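PDB 2WPW: ORF14 from Streptomyces clavuligerus, which probably acts as an acyltransferase, built from tandem GCN5-related N-acetyltransferase units and binding acetyl-CoA. Local coordinates for residues Phe10-Ala15 with Asp60-Arg65; Leu25-Leu30 with Gln89-Pro94. One frame throughout, in Å; residues are numbered along the deposited sequence.

Contact 1. Residues Phe10-Ala15 with Asp60-Arg65; sequences FVPLAA and DDWVVR
Val11 and Val63 face each other as an antiparallel hydrogen-bonded pair, and each gives its N-H to the other's carbonyl. Both N-to-O distances, Val11 N to Val63 O and Val63 N to Val11 O, are 2.7 Å. Leu13 N adds a third bond, to Asp61 O at 2.9 Å. Pro12 falls between these rungs, in a non-hydrogen-bonded pair with Trp62, where its missing N-H costs the ladder nothing.

The side chains then sort themselves by face. Next to Trp62, Phe10 lies alongside Val64, and Val64 CG2 sits 3.5 Å over the centre of the Phe10 ring, 7° off its normal: a direct CH-pi contact. With CG anti to the carbonyl carbon (chi1 -71°), the ring is laid beside its neighbour on the adjoining strand. Trp62 reaches back under the proline, so that Pro12 CG stands over the face of its six-membered ring, 4.0 Å from the centroid, while Phe10 O comes up at the indole edge. Leu13 CD1 meets Val63 CG2 at 4.1 Å on the other side of the sheet, where helix 18-33 packs on Leu13.

Further out, Trp62 NE1 donates to Asp60 OD1 at 2.7 Å, meeting the carboxylate from above its plane; Asp60 OD2 is held in turn by His116. His108 of helix 101-115 meets the indole edge-to-face, and Asp61 makes a salt bridge to Arg75. The outermost strand, 8-12, is thus tied to strand 57-66 by backbone bonds along its length, from Glu9 through Val11, with Leu13 just beyond its end, while the bond to Asp60 helps to hold the turn of the indole that carries the proline.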
# COMPACT_ATOMS: atom_id res chain seq x y z
N PHE A 10 -10.80 -1.46 25.45
CA PHE A 10 -10.94 -1.03 24.05
C PHE A 10 -11.22 0.48 23.92
O PHE A 10 -12.19 0.99 24.44
CB PHE A 10 -11.99 -1.89 23.32
CG PHE A 10 -11.52 -3.29 23.08
CD1 PHE A 10 -10.91 -3.64 21.89
CD2 PHE A 10 -11.61 -4.25 24.06
CE1 PHE A 10 -10.45 -4.90 21.67
CE2 PHE A 10 -11.14 -5.52 23.85
CZ PHE A 10 -10.56 -5.85 22.63
N VAL A 11 -10.35 1.21 23.25
CA VAL A 11 -10.59 2.64 23.13
C VAL A 11 -10.45 3.02 21.67
O VAL A 11 -9.51 2.60 21.04
CB VAL A 11 -9.56 3.51 23.92
CG1 VAL A 11 -9.73 4.95 23.50
CG2 VAL A 11 -9.76 3.42 25.39
N PRO A 12 -11.39 3.83 21.15
CA PRO A 12 -11.40 4.31 19.77
C PRO A 12 -10.17 5.15 19.56
O PRO A 12 -9.82 5.90 20.49
CB PRO A 12 -12.63 5.21 19.73
CG PRO A 12 -13.55 4.59 20.67
CD PRO A 12 -12.63 4.21 21.84
N LEU A 13 -9.50 5.01 18.41
CA LEU A 13 -8.29 5.78 18.17
C LEU A 13 -8.64 7.10 17.47
O LEU A 13 -9.12 7.08 16.34
CB LEU A 13 -7.27 4.96 17.33
CG LEU A 13 -5.93 5.64 16.93
CD1 LEU A 13 -5.20 6.20 18.17
CD2 LEU A 13 -5.01 4.69 16.23
N ALA A 14 -8.43 8.23 18.11
CA ALA A 14 -8.93 9.53 17.59
C ALA A 14 -7.77 10.48 17.31
O ALA A 14 -6.91 10.61 18.15
CB ALA A 14 -9.92 10.17 18.59
N ALA A 15 -7.78 11.16 16.18
CA ALA A 15 -6.63 11.96 15.74
C ALA A 15 -6.25 13.05 16.72
O ALA A 15 -5.07 13.39 16.85
CB ALA A 15 -6.91 12.55 14.39
N ASP A 60 -12.57 2.53 10.78
CA ASP A 60 -12.96 2.28 12.16
C ASP A 60 -11.72 1.87 12.96
O ASP A 60 -11.34 0.72 12.95
CB ASP A 60 -14.03 1.20 12.19
CG ASP A 60 -14.88 1.25 13.44
OD1 ASP A 60 -14.43 1.71 14.52
OD2 ASP A 60 -16.03 0.78 13.35
N ASP A 61 -11.08 2.82 13.65
CA ASP A 61 -9.80 2.59 14.30
C ASP A 61 -9.89 2.43 15.80
O ASP A 61 -10.58 3.20 16.49
CB ASP A 61 -8.82 3.73 13.99
CG ASP A 61 -8.51 3.85 12.49
OD1 ASP A 61 -8.46 2.82 11.81
OD2 ASP A 61 -8.31 4.96 11.98
N TRP A 62 -9.15 1.47 16.34
CA TRP A 62 -9.20 1.20 17.78
C TRP A 62 -7.84 0.91 18.37
O TRP A 62 -6.94 0.35 17.74
CB TRP A 62 -10.12 -0.02 18.09
CG TRP A 62 -11.53 0.25 17.84
CD1 TRP A 62 -12.13 0.35 16.64
CD2 TRP A 62 -12.52 0.53 18.81
NE1 TRP A 62 -13.45 0.65 16.77
CE2 TRP A 62 -13.73 0.75 18.11
CE3 TRP A 62 -12.53 0.57 20.22
CZ2 TRP A 62 -14.95 1.01 18.77
CZ3 TRP A 62 -13.73 0.83 20.87
CH2 TRP A 62 -14.94 1.06 20.13
N VAL A 63 -7.72 1.21 19.65
CA VAL A 63 -6.57 0.82 20.41
C VAL A 63 -7.04 -0.00 21.64
O VAL A 63 -8.14 0.22 22.16
CB VAL A 63 -5.79 2.07 20.79
CG1 VAL A 63 -5.23 1.96 22.12
CG2 VAL A 63 -4.72 2.43 19.67
N VAL A 64 -6.23 -0.96 22.07
CA VAL A 64 -6.58 -1.70 23.24
C VAL A 64 -5.50 -1.41 24.28
O VAL A 64 -4.28 -1.37 23.94
CB VAL A 64 -6.74 -3.23 22.91
CG1 VAL A 64 -5.47 -3.95 23.10
CG2 VAL A 64 -7.72 -3.84 23.77
N ARG A 65 -5.92 -1.21 25.53
CA ARG A 65 -4.96 -0.95 26.64
C ARG A 65 -4.97 -1.88 27.85
O ARG A 65 -6.03 -2.34 28.35
CB ARG A 65 -5.02 0.49 27.14
CG ARG A 65 -6.33 1.13 26.91
CD ARG A 65 -6.37 2.53 27.53
NE ARG A 65 -5.66 3.55 26.77
CZ ARG A 65 -6.03 4.83 26.73
NH1 ARG A 65 -7.09 5.24 27.40
NH2 ARG A 65 -5.33 5.68 26.00
O HOH W 1 -9.16 6.82 13.26

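Contact 2. Residues Leu25-Leu30 with Gln89-Pro94; sequences LDLMAL and QLLVHP. With ACO (acetyl coenzyme *a), chain E.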
# COMPACT_ATOMS: atom_id res chain seq x y z
N LEU A 25 1.92 5.34 17.71
CA LEU A 25 3.11 5.52 16.90
C LEU A 25 4.29 4.76 17.49
O LEU A 25 5.08 4.13 16.75
CB LEU A 25 3.46 7.02 16.77
CG LEU A 25 2.41 7.93 16.18
CD1 LEU A 25 2.76 9.38 16.32
CD2 LEU A 25 2.26 7.57 14.69
N ASP A 26 4.42 4.77 18.82
CA ASP A 26 5.55 4.06 19.44
C ASP A 26 5.43 2.55 19.33
O ASP A 26 6.37 1.86 18.93
CB ASP A 26 5.71 4.45 20.91
CG ASP A 26 6.18 5.88 21.09
OD1 ASP A 26 5.83 6.49 22.12
OD2 ASP A 26 6.92 6.39 20.23
N LEU A 27 4.26 2.03 19.71
CA LEU A 27 3.95 0.61 19.43
C LEU A 27 4.39 0.21 18.02
O LEU A 27 5.07 -0.80 17.85
CB LEU A 27 2.46 0.39 19.52
CG LEU A 27 1.97 -1.00 19.27
CD1 LEU A 27 2.21 -1.79 20.49
CD2 LEU A 27 0.50 -0.95 18.97
N MSE A 28 3.99 1.00 17.02
CA MSE A 28 4.36 0.63 15.61
C MSE A 28 5.86 0.62 15.43
O MSE A 28 6.42 -0.29 14.79
CB MSE A 28 3.75 1.56 14.54
CG MSE A 28 2.29 1.34 14.35
SE MSE A 28 1.36 2.37 12.89
CE MSE A 28 1.34 4.09 13.85
N ALA A 29 6.50 1.67 15.93
CA ALA A 29 7.93 1.77 15.82
C ALA A 29 8.58 0.53 16.45
O ALA A 29 9.53 -0.04 15.88
CB ALA A 29 8.49 3.08 16.48
N LEU A 30 8.07 0.12 17.63
CA LEU A 30 8.68 -1.00 18.40
C LEU A 30 8.46 -2.31 17.63
O LEU A 30 9.43 -3.03 17.33
CB LEU A 30 8.09 -1.11 19.79
CG LEU A 30 8.71 -2.12 20.75
CD1 LEU A 30 10.16 -1.83 21.08
CD2 LEU A 30 7.92 -2.18 22.05
N GLN A 89 -5.11 -3.20 10.10
CA GLN A 89 -4.07 -3.40 11.12
C GLN A 89 -4.63 -4.21 12.29
O GLN A 89 -5.76 -3.93 12.81
CB GLN A 89 -3.45 -2.04 11.56
CG GLN A 89 -2.62 -2.07 12.91
CD GLN A 89 -2.07 -0.69 13.32
OE1 GLN A 89 -0.91 -0.37 13.04
NE2 GLN A 89 -2.91 0.15 13.90
N LEU A 90 -3.87 -5.21 12.68
CA LEU A 90 -4.17 -5.97 13.86
C LEU A 90 -2.83 -6.33 14.49
O LEU A 90 -2.18 -7.28 14.07
CB LEU A 90 -4.99 -7.19 13.50
CG LEU A 90 -5.71 -7.88 14.66
CD1 LEU A 90 -6.85 -8.73 14.09
CD2 LEU A 90 -4.65 -8.66 15.46
N LEU A 91 -2.42 -5.53 15.48
CA LEU A 91 -1.05 -5.50 15.95
C LEU A 91 -0.94 -5.55 17.48
O LEU A 91 -1.61 -4.81 18.17
CB LEU A 91 -0.42 -4.19 15.48
CG LEU A 91 1.00 -3.90 15.90
CD1 LEU A 91 1.90 -5.06 15.63
CD2 LEU A 91 1.58 -2.58 15.21
N VAL A 92 -0.11 -6.44 18.00
CA VAL A 92 0.07 -6.61 19.46
C VAL A 92 1.51 -6.22 19.86
O VAL A 92 2.44 -6.57 19.13
CB VAL A 92 -0.26 -8.03 19.85
CG1 VAL A 92 0.03 -8.32 21.31
CG2 VAL A 92 -1.73 -8.33 19.49
N HIS A 93 1.68 -5.43 20.93
CA HIS A 93 3.02 -5.09 21.47
C HIS A 93 3.87 -6.37 21.51
O HIS A 93 3.44 -7.37 22.06
CB HIS A 93 2.84 -4.53 22.86
CG HIS A 93 4.10 -4.00 23.49
ND1 HIS A 93 4.22 -2.68 23.88
CD2 HIS A 93 5.25 -4.61 23.89
CE1 HIS A 93 5.41 -2.49 24.45
NE2 HIS A 93 6.05 -3.64 24.47
N PRO A 94 5.06 -6.35 20.89
CA PRO A 94 5.89 -7.56 20.75
C PRO A 94 6.35 -8.16 22.11
O PRO A 94 6.84 -9.30 22.16
CB PRO A 94 7.11 -7.12 19.89
CG PRO A 94 7.20 -5.62 20.07
CD PRO A 94 5.69 -5.17 20.27
N1A ACO E . 2.90 -18.69 16.46
C2A ACO E . 2.03 -19.68 16.42
N3A ACO E . 0.76 -19.50 16.78
C4A ACO E . 0.30 -18.30 17.13
C5A ACO E . 1.17 -17.23 17.15
C6A ACO E . 2.52 -17.46 16.80
N6A ACO E . 3.49 -16.53 16.77
N7A ACO E . 0.46 -16.16 17.54
C8A ACO E . -0.81 -16.54 17.72
N9A ACO E . -0.90 -17.85 17.47
C1B ACO E . -2.15 -18.64 17.53
C2B ACO E . -2.04 -19.69 18.59
O2B ACO E . -2.94 -20.73 18.28
C3B ACO E . -2.56 -18.97 19.80
O3B ACO E . -3.31 -19.91 20.56
P3B ACO E . -3.13 -19.81 22.20
O7A ACO E . -3.79 -20.99 23.11
O8A ACO E . -1.78 -19.16 22.73
O9A ACO E . -2.10 -20.82 21.82
C4B ACO E . -3.46 -17.84 19.27
O4B ACO E . -3.34 -17.86 17.85
C5B ACO E . -2.63 -16.66 19.59
O5B ACO E . -3.41 -15.72 20.10
P1A ACO E . -2.79 -14.52 20.84
O1A ACO E . -3.98 -13.50 20.83
O2A ACO E . -2.23 -14.68 22.22
O3A ACO E . -1.58 -13.97 20.02
P2A ACO E . -0.90 -12.48 20.01
O4A ACO E . 0.65 -12.79 20.36
O5A ACO E . -1.65 -11.45 20.75
O6A ACO E . -0.94 -12.27 18.35
CBP ACO E . -0.23 -11.23 16.23
CCP ACO E . -0.80 -11.09 17.70
CDP ACO E . -0.41 -12.72 16.36
CEP ACO E . -1.42 -10.30 15.88
CAP ACO E . 1.16 -10.65 16.69
OAP ACO E . 2.09 -11.64 16.36
C9P ACO E . 1.43 -9.34 15.95
O9P ACO E . 0.92 -8.26 16.33
N8P ACO E . 2.20 -9.50 14.86
C7P ACO E . 2.58 -8.42 13.97
C6P ACO E . 1.35 -7.85 13.25
C5P ACO E . 0.64 -8.89 12.40
O5P ACO E . 1.30 -9.68 11.73
N4P ACO E . -0.69 -8.83 12.37
C3P ACO E . -1.54 -9.61 11.43
C2P ACO E . -1.98 -10.99 11.94
S1P ACO E . -2.99 -11.84 10.66
C ACO E . -4.61 -11.11 10.85
O ACO E . -4.83 -10.24 11.69
CH3 ACO E . -5.74 -11.61 9.99
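Val92 N donates to the pantetheine carbonyl O9P of acetyl-CoA, N to O 2.7 Å, and that same oxygen lies against Leu91, whose CD1 is 3.4 Å from it. Two residues back the direction reverses: N4P of the cofactor gives its hydrogen to Leu90 O, also at 2.7 Å. The pantetheine therefore lies along the end of strand 84-92 much as a neighbouring strand would, the usual acetyl-CoA arrangement of the GNAT fold.

Helix 18-33 packs on the residues beside this seam. Leu27 stretches out with CG anti to the backbone N (chi1 -180°), which carries CD1 to within 3.5 Å of His93 CA; its other methyl, CD2, meets Leu91 CD2 at 4.2 Å. Met28, modelled as selenomethionine, brings its CG to 4.1 Å from the same Leu91 methyl, the two side chains crossing at about a right angle. Three residues on from Leu27, Leu30 lays CD2 over a face of the His93 imidazole, 3.4 Å from NE2, while its CG rests 3.9 Å from Pro94 CG. Replacing His93 by an alanine would probably leave Leu30 CD2 without the ring face it rests on and free this leucine to turn, although Pro94 would still touch it.

Val70 of strand 69-79 backs Leu27, and Met46 of helix 43-48 touches Met28. Leu90 and Val92 lean on helix 101-115. The helix thus meets the strand mostly through apolar side chains, the imidazole being the polar group that Leu30 touches. Separately, the backbones of Gln89, Leu91 and His93 bond to strand 69-79, so the alternate residues Leu90 and Val92 turn theirs to the other edge, toward the cofactor.

In the fold
Both contacts belong to the first acetyltransferase unit. Strand 8-12 is followed by helix 18-33, after a short loop, so contact 1 anchors the outermost strand and contact 2 the helix that comes next; the two centres are 13 Å apart and the nearest atoms about 6 Å, without touching. Between strands 57-66 and 84-92 lies strand 69-79, hydrogen-bonded to both. Contact 2 holds the acetyl-CoA directly, through Leu90 and Val92, whereas the side chain of Val64 in contact 1 stays about 9 Å from it. Helix 101-115, which packs on Phe10, Val64 and Val92, joins them; Gly100, just before it, and Gly102 and Arg103 in its first turn donate backbone N-H groups to the cofactor.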